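PDB 2G40: lactate utilization protein C from Deinococcus radiodurans, which may function in L-lactate utilization as a homodimeric member of the LutC/YkgG family. Local coordinates for the interface of chains A and B. Coordinates in Å, arbitrary orientation; residue numbers count along the deposited sequence, not the author numbering. Chains: chain A/B, conserved hypothetical protein.

Contact 1: the interface of chains A and B. Residues chain A 139, 141, 194, 196-198; chain B 186-187, 189-191.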
loop_
_atom_site.group_PDB
_atom_site.type_symbol
_atom_site.label_atom_id
_atom_site.label_comp_id
_atom_site.label_asym_id
_atom_site.label_seq_id
_atom_site.Cartn_x
_atom_site.Cartn_y
_atom_site.Cartn_z
ATOM N N THR A 139 -0.145 8.104 -15.108
ATOM C CA THR A 139 -1.239 7.466 -14.388
ATOM C C THR A 139 -1.696 8.263 -13.181
ATOM O O THR A 139 -2.593 7.839 -12.482
ATOM C CB THR A 139 -0.842 6.046 -13.975
ATOM O OG1 THR A 139 0.382 6.076 -13.245
ATOM C CG2 THR A 139 -0.677 5.179 -15.191
ATOM N N THR A 141 -0.105 8.741 -10.448
ATOM C CA THR A 141 0.223 7.871 -9.309
ATOM C C THR A 141 1.167 8.525 -8.353
ATOM O O THR A 141 2.152 9.131 -8.767
ATOM C CB THR A 141 0.917 6.576 -9.782
ATOM O OG1 THR A 141 0.031 5.856 -10.632
ATOM C CG2 THR A 141 1.328 5.677 -8.590
ATOM N N TRP A 194 0.896 2.502 -3.681
ATOM C CA TRP A 194 0.710 3.251 -4.913
ATOM C C TRP A 194 -0.720 3.738 -4.951
ATOM O O TRP A 194 -1.651 2.932 -4.995
ATOM C CB TRP A 194 0.880 2.361 -6.117
ATOM C CG TRP A 194 2.244 1.837 -6.383
ATOM C CD1 TRP A 194 3.123 1.326 -5.492
ATOM C CD2 TRP A 194 2.857 1.732 -7.666
ATOM N NE1 TRP A 194 4.268 0.927 -6.135
ATOM C CE2 TRP A 194 4.127 1.154 -7.474
ATOM C CE3 TRP A 194 2.446 2.054 -8.969
ATOM C CZ2 TRP A 194 5.003 0.915 -8.530
ATOM C CZ3 TRP A 194 3.303 1.826 -10.005
ATOM C CH2 TRP A 194 4.572 1.241 -9.790
ATOM N N SER A 196 -3.350 5.936 -7.123
ATOM C CA SER A 196 -3.417 6.271 -8.552
ATOM C C SER A 196 -4.776 6.764 -8.985
ATOM O O SER A 196 -5.804 6.207 -8.588
ATOM C CB SER A 196 -3.066 5.065 -9.434
ATOM O OG SER A 196 -1.763 4.577 -9.177
ATOM N N GLY A 197 -4.761 7.816 -9.794
ATOM C CA GLY A 197 -5.944 8.282 -10.504
ATOM C C GLY A 197 -6.242 7.377 -11.676
ATOM O O GLY A 197 -7.406 7.149 -12.008
ATOM N N GLY A 198 -5.177 6.859 -12.289
ATOM C CA GLY A 198 -5.283 5.979 -13.447
ATOM C C GLY A 198 -5.067 6.759 -14.727
ATOM O O GLY A 198 -4.909 7.975 -14.701
ATOM N N VAL B 186 -3.050 -0.269 -12.368
ATOM C CA VAL B 186 -2.604 1.096 -12.132
ATOM C C VAL B 186 -3.362 2.028 -13.056
ATOM O O VAL B 186 -3.872 3.057 -12.621
ATOM C CB VAL B 186 -1.070 1.277 -12.314
ATOM C CG1 VAL B 186 -0.676 2.728 -12.126
ATOM C CG2 VAL B 186 -0.334 0.426 -11.307
ATOM N N ARG B 187 -3.461 1.640 -14.327
ATOM C CA ARG B 187 -4.210 2.422 -15.295
ATOM C C ARG B 187 -5.696 2.557 -14.914
ATOM O O ARG B 187 -6.326 3.569 -15.222
ATOM C CB ARG B 187 -4.049 1.839 -16.702
ATOM C CG ARG B 187 -2.641 1.995 -17.286
ATOM C CD ARG B 187 -2.657 1.806 -18.777
ATOM N NE ARG B 187 -3.084 0.454 -19.114
ATOM C CZ ARG B 187 -2.278 -0.596 -19.233
ATOM N NH1 ARG B 187 -0.964 -0.471 -19.064
ATOM N NH2 ARG B 187 -2.799 -1.782 -19.539
ATOM N N GLY B 189 -6.691 2.821 -11.846
ATOM C CA GLY B 189 -6.744 3.584 -10.622
ATOM C C GLY B 189 -6.817 2.734 -9.371
ATOM O O GLY B 189 -7.110 3.256 -8.278
ATOM N N ARG B 190 -6.533 1.436 -9.487
ATOM C CA ARG B 190 -6.575 0.579 -8.313
ATOM C C ARG B 190 -5.334 0.854 -7.495
ATOM O O ARG B 190 -4.251 1.029 -8.045
ATOM C CB ARG B 190 -6.588 -0.888 -8.672
ATOM C CG ARG B 190 -7.829 -1.333 -9.396
ATOM C CD ARG B 190 -7.819 -2.815 -9.625
ATOM N NE ARG B 190 -8.925 -3.183 -10.498
ATOM C CZ ARG B 190 -10.182 -3.342 -10.102
ATOM N NH1 ARG B 190 -10.514 -3.170 -8.840
ATOM N NH2 ARG B 190 -11.112 -3.692 -10.980
ATOM N N PRO B 191 -5.486 0.875 -6.174
ATOM C CA PRO B 191 -4.320 1.016 -5.319
ATOM C C PRO B 191 -3.470 -0.228 -5.328
ATOM O O PRO B 191 -3.991 -1.343 -5.480
ATOM C CB PRO B 191 -4.931 1.200 -3.936
ATOM C CG PRO B 191 -6.261 0.496 -4.036
ATOM C CD PRO B 191 -6.739 0.748 -5.397
HETATM O O HOH W 1 -1.992 2.457 -7.768
HETATM O O HOH W 2 -5.340 4.192 -6.187
HETATM O O HOH W 3 -8.198 5.580 -7.731
#
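B:Val186, near the C-terminal end of helix 175-187, turns its two methyl groups onto different surfaces of chain A. CG1 stands anti to its own backbone N (chi1 177°) and points into a row of hydroxyls, where it lies 3.5 Å from OG1 of A:Thr141; the side chains of A:Thr139 and A:Thr141 each cross the valine at about a right angle. CG2 of B:Val186, anti to the carbonyl carbon, approaches the benzene part of the indole of A:Trp194 obliquely, 4.0 Å from CE3 of A:Trp194. The methyl group CG1 offers the hydroxyls no polar partner, and they bond instead along chain A: OG1 of A:Thr139 pairs with OG1 of A:Thr141 at 2.6 Å, and that oxygen in turn with OG of A:Ser196. A:Thr139 reaches this row with OG1 in the crowded position between its backbone N and carbonyl carbon (chi1 54°), whereas the hydroxyls of A:Thr141 and A:Ser196 sit beside the backbone N.

No direct polar bond crosses this patch; water carries the polar contact. Water 1 is held by OG of A:Ser196 (2.6 Å), the carbonyl O of A:Trp194 and, from the other subunit, the carbonyl O of B:Arg190. Water 3 links the carbonyl oxygens O of A:Ser196 and O of B:Gly189, each at 2.6 Å. Water 2 joins the same two oxygens and also takes the N-H of A:Ser196 in a nearly straight bond, 167° at the hydrogen. The two carbonyl oxygens, O of A:Ser196 and O of B:Gly189, come within 3.2 Å of each other, and waters 2 and 3, each in contact with both, may offset the repulsion between them. Close by, CA of A:Gly198 packs against CA of B:Gly189 at 4.0 Å, a backbone approach with no side chain in between.

Within the fold, strand 192-196 of chain A and the loop after it receive the end of helix 175-187 of chain B and the turn that leads from it toward the equivalent strand.

Contact 2: the interface of chains A and B. Residues chain A 156-157, 195, 212-215; chain B 152-154, 157.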
loop_
_atom_site.group_PDB
_atom_site.type_symbol
_atom_site.label_atom_id
_atom_site.label_comp_id
_atom_site.label_asym_id
_atom_site.label_seq_id
_atom_site.Cartn_x
_atom_site.Cartn_y
_atom_site.Cartn_z
ATOM N N SER A 156 -1.581 6.992 6.394
ATOM C CA SER A 156 -2.182 7.426 5.132
ATOM C C SER A 156 -3.358 6.532 4.733
ATOM O O SER A 156 -3.943 6.699 3.665
ATOM C CB SER A 156 -1.118 7.491 4.029
ATOM O OG SER A 156 -0.283 6.337 4.025
ATOM N N LEU A 157 -3.739 5.608 5.602
ATOM C CA LEU A 157 -4.889 4.776 5.330
ATOM C C LEU A 157 -6.106 5.164 6.131
ATOM O O LEU A 157 -7.208 5.156 5.615
ATOM C CB LEU A 157 -4.581 3.309 5.617
ATOM C CG LEU A 157 -5.806 2.418 5.346
ATOM C CD1 LEU A 157 -6.092 2.354 3.847
ATOM C CD2 LEU A 157 -5.645 1.051 5.918
ATOM N N LEU A 195 -0.880 5.052 -4.975
ATOM C CA LEU A 195 -2.175 5.706 -4.989
ATOM C C LEU A 195 -2.308 6.299 -6.379
ATOM O O LEU A 195 -1.453 7.061 -6.775
ATOM C CB LEU A 195 -2.186 6.815 -3.942
ATOM C CG LEU A 195 -1.591 6.402 -2.593
ATOM C CD1 LEU A 195 -1.241 7.602 -1.766
ATOM C CD2 LEU A 195 -2.565 5.504 -1.872
ATOM N N VAL A 212 -13.624 4.061 4.299
ATOM C CA VAL A 212 -13.590 2.588 4.241
ATOM C C VAL A 212 -12.418 2.092 3.395
ATOM O O VAL A 212 -11.703 1.190 3.803
ATOM C CB VAL A 212 -14.900 2.032 3.624
ATOM C CG1 VAL A 212 -14.794 0.549 3.260
ATOM C CG2 VAL A 212 -16.071 2.239 4.558
ATOM N N HIS A 213 -12.249 2.691 2.220
ATOM C CA HIS A 213 -11.232 2.289 1.243
ATOM C C HIS A 213 -9.950 3.059 1.384
ATOM O O HIS A 213 -8.973 2.753 0.716
ATOM C CB HIS A 213 -11.758 2.451 -0.186
ATOM C CG HIS A 213 -12.900 1.539 -0.475
ATOM N ND1 HIS A 213 -12.756 0.170 -0.510
ATOM C CD2 HIS A 213 -14.217 1.786 -0.663
ATOM C CE1 HIS A 213 -13.931 -0.388 -0.734
ATOM N NE2 HIS A 213 -14.834 0.571 -0.835
ATOM N N GLY A 214 -9.946 4.055 2.257
ATOM C CA GLY A 214 -8.838 4.990 2.332
ATOM C C GLY A 214 -9.402 6.399 2.414
ATOM O O GLY A 214 -10.633 6.570 2.476
ATOM N N PRO A 215 -8.515 7.406 2.483
ATOM C CA PRO A 215 -8.888 8.817 2.540
ATOM C C PRO A 215 -9.819 9.174 1.412
ATOM O O PRO A 215 -9.518 8.895 0.252
ATOM C CB PRO A 215 -7.529 9.526 2.387
ATOM C CG PRO A 215 -6.588 8.588 3.017
ATOM C CD PRO A 215 -7.055 7.241 2.581
ATOM N N ARG B 152 -10.210 -4.534 0.577
ATOM C CA ARG B 152 -9.706 -3.164 0.750
ATOM C C ARG B 152 -8.419 -3.143 1.551
ATOM O O ARG B 152 -8.066 -4.112 2.205
ATOM C CB ARG B 152 -10.765 -2.267 1.388
ATOM C CG ARG B 152 -11.142 -2.661 2.806
ATOM C CD ARG B 152 -12.444 -2.027 3.232
ATOM N NE ARG B 152 -12.968 -2.649 4.421
ATOM C CZ ARG B 152 -12.854 -2.161 5.653
ATOM N NH1 ARG B 152 -12.349 -0.950 5.886
ATOM N NH2 ARG B 152 -13.338 -2.853 6.659
ATOM N N ARG B 153 -7.740 -2.006 1.507
ATOM C CA ARG B 153 -6.416 -1.889 2.098
ATOM C C ARG B 153 -6.402 -2.214 3.587
ATOM O O ARG B 153 -5.463 -2.817 4.065
ATOM C CB ARG B 153 -5.851 -0.508 1.814
ATOM C CG ARG B 153 -5.511 -0.333 0.343
ATOM C CD ARG B 153 -4.480 0.732 0.145
ATOM N NE ARG B 153 -5.088 2.038 0.144
ATOM C CZ ARG B 153 -4.601 3.125 0.747
ATOM N NH1 ARG B 153 -3.478 3.105 1.464
ATOM N NH2 ARG B 153 -5.279 4.256 0.630
ATOM N N ALA B 154 -7.466 -1.856 4.300
ATOM C CA ALA B 154 -7.496 -2.060 5.741
ATOM C C ALA B 154 -7.367 -3.526 6.123
ATOM O O ALA B 154 -6.845 -3.820 7.179
ATOM C CB ALA B 154 -8.772 -1.492 6.346
ATOM N N LEU B 157 -3.846 -4.542 6.434
ATOM C CA LEU B 157 -3.035 -3.663 7.245
ATOM C C LEU B 157 -3.256 -3.848 8.725
ATOM O O LEU B 157 -2.313 -3.818 9.494
ATOM C CB LEU B 157 -3.310 -2.200 6.906
ATOM C CG LEU B 157 -2.464 -1.256 7.778
ATOM C CD1 LEU B 157 -0.990 -1.359 7.391
ATOM C CD2 LEU B 157 -2.939 0.155 7.703
HETATM O O HOH W 4 -9.131 0.397 3.515
HETATM O O HOH W 5 -8.630 0.201 -0.123
HETATM O O HOH W 6 -3.721 6.733 1.245
#
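The backbone of chain B enters the short 3-10 helix 153-156 from an extended B:Arg152 (phi/psi -65°/166°) and offers the N-H groups of its first turn to chain A, where A:Val212 and A:His213 present their carbonyls from a loop. Water 5 relays N of B:Arg153 to O of A:His213, and water 4 relays N of B:Ala154 to O of A:Val212.

That valine carbonyl is also gripped directly. NH1 of B:Arg152 donates to O of A:Val212 at 3.1 Å, in the carbonyl plane on a lone pair, with the oxygen at the edge of the guanidinium and close to its plane. The arginine leaves the backbone with CG in the crowded position between N and the carbonyl carbon, then runs extended to NE and crosses the valine at about a right angle, its CD 3.5 Å from CG1 of A:Val212. The same methyl lies 4.0 Å above the centre of the A:His213 imidazole, while ND1 of that ring meets the arginine's CB.

B:Arg153 instead bends at chi3 (-82°) and slides past A:Leu157 in the opposite direction. Its guanidinium is packed on both faces: CD1 of A:Leu157 sits 3.5 Å above its centre, and CD2 of A:Leu195 lies over the other face toward the rim. This sandwich, with NH2 bonded to water 6 at 3.0 Å, would limit rotation of the group. The other branch of A:Leu157 points to its counterpart in chain B: the two leucines, each with CG anti to the backbone N, meet tip to tip, CD2 of A:Leu157 and CD2 of B:Leu157 being 3.4 Å apart, a tight contact.

By joining apolar packing to an arginine-carbonyl bond and bridging waters, the site fastens the two subunits of the homodimer to each other.

The centres of the C-alpha atoms of contact 1 and contact 2 lie about 14 Å apart in the same two-fold symmetric dimer interface. Strand 192-196 of chain A joins them: A:Trp194 and A:Ser196 belong to contact 1, and A:Leu195, which lies between them in sequence, to contact 2. Chain B answers with separate segments, the end of helix 175-187 and its following loop in contact 1, and the 3-10 helix 153-156 with its flanks in contact 2. Two-fold symmetry repeats both contacts with the chains exchanged, so spaced segments of each subunit bind the other, which should restrain their relative rotation.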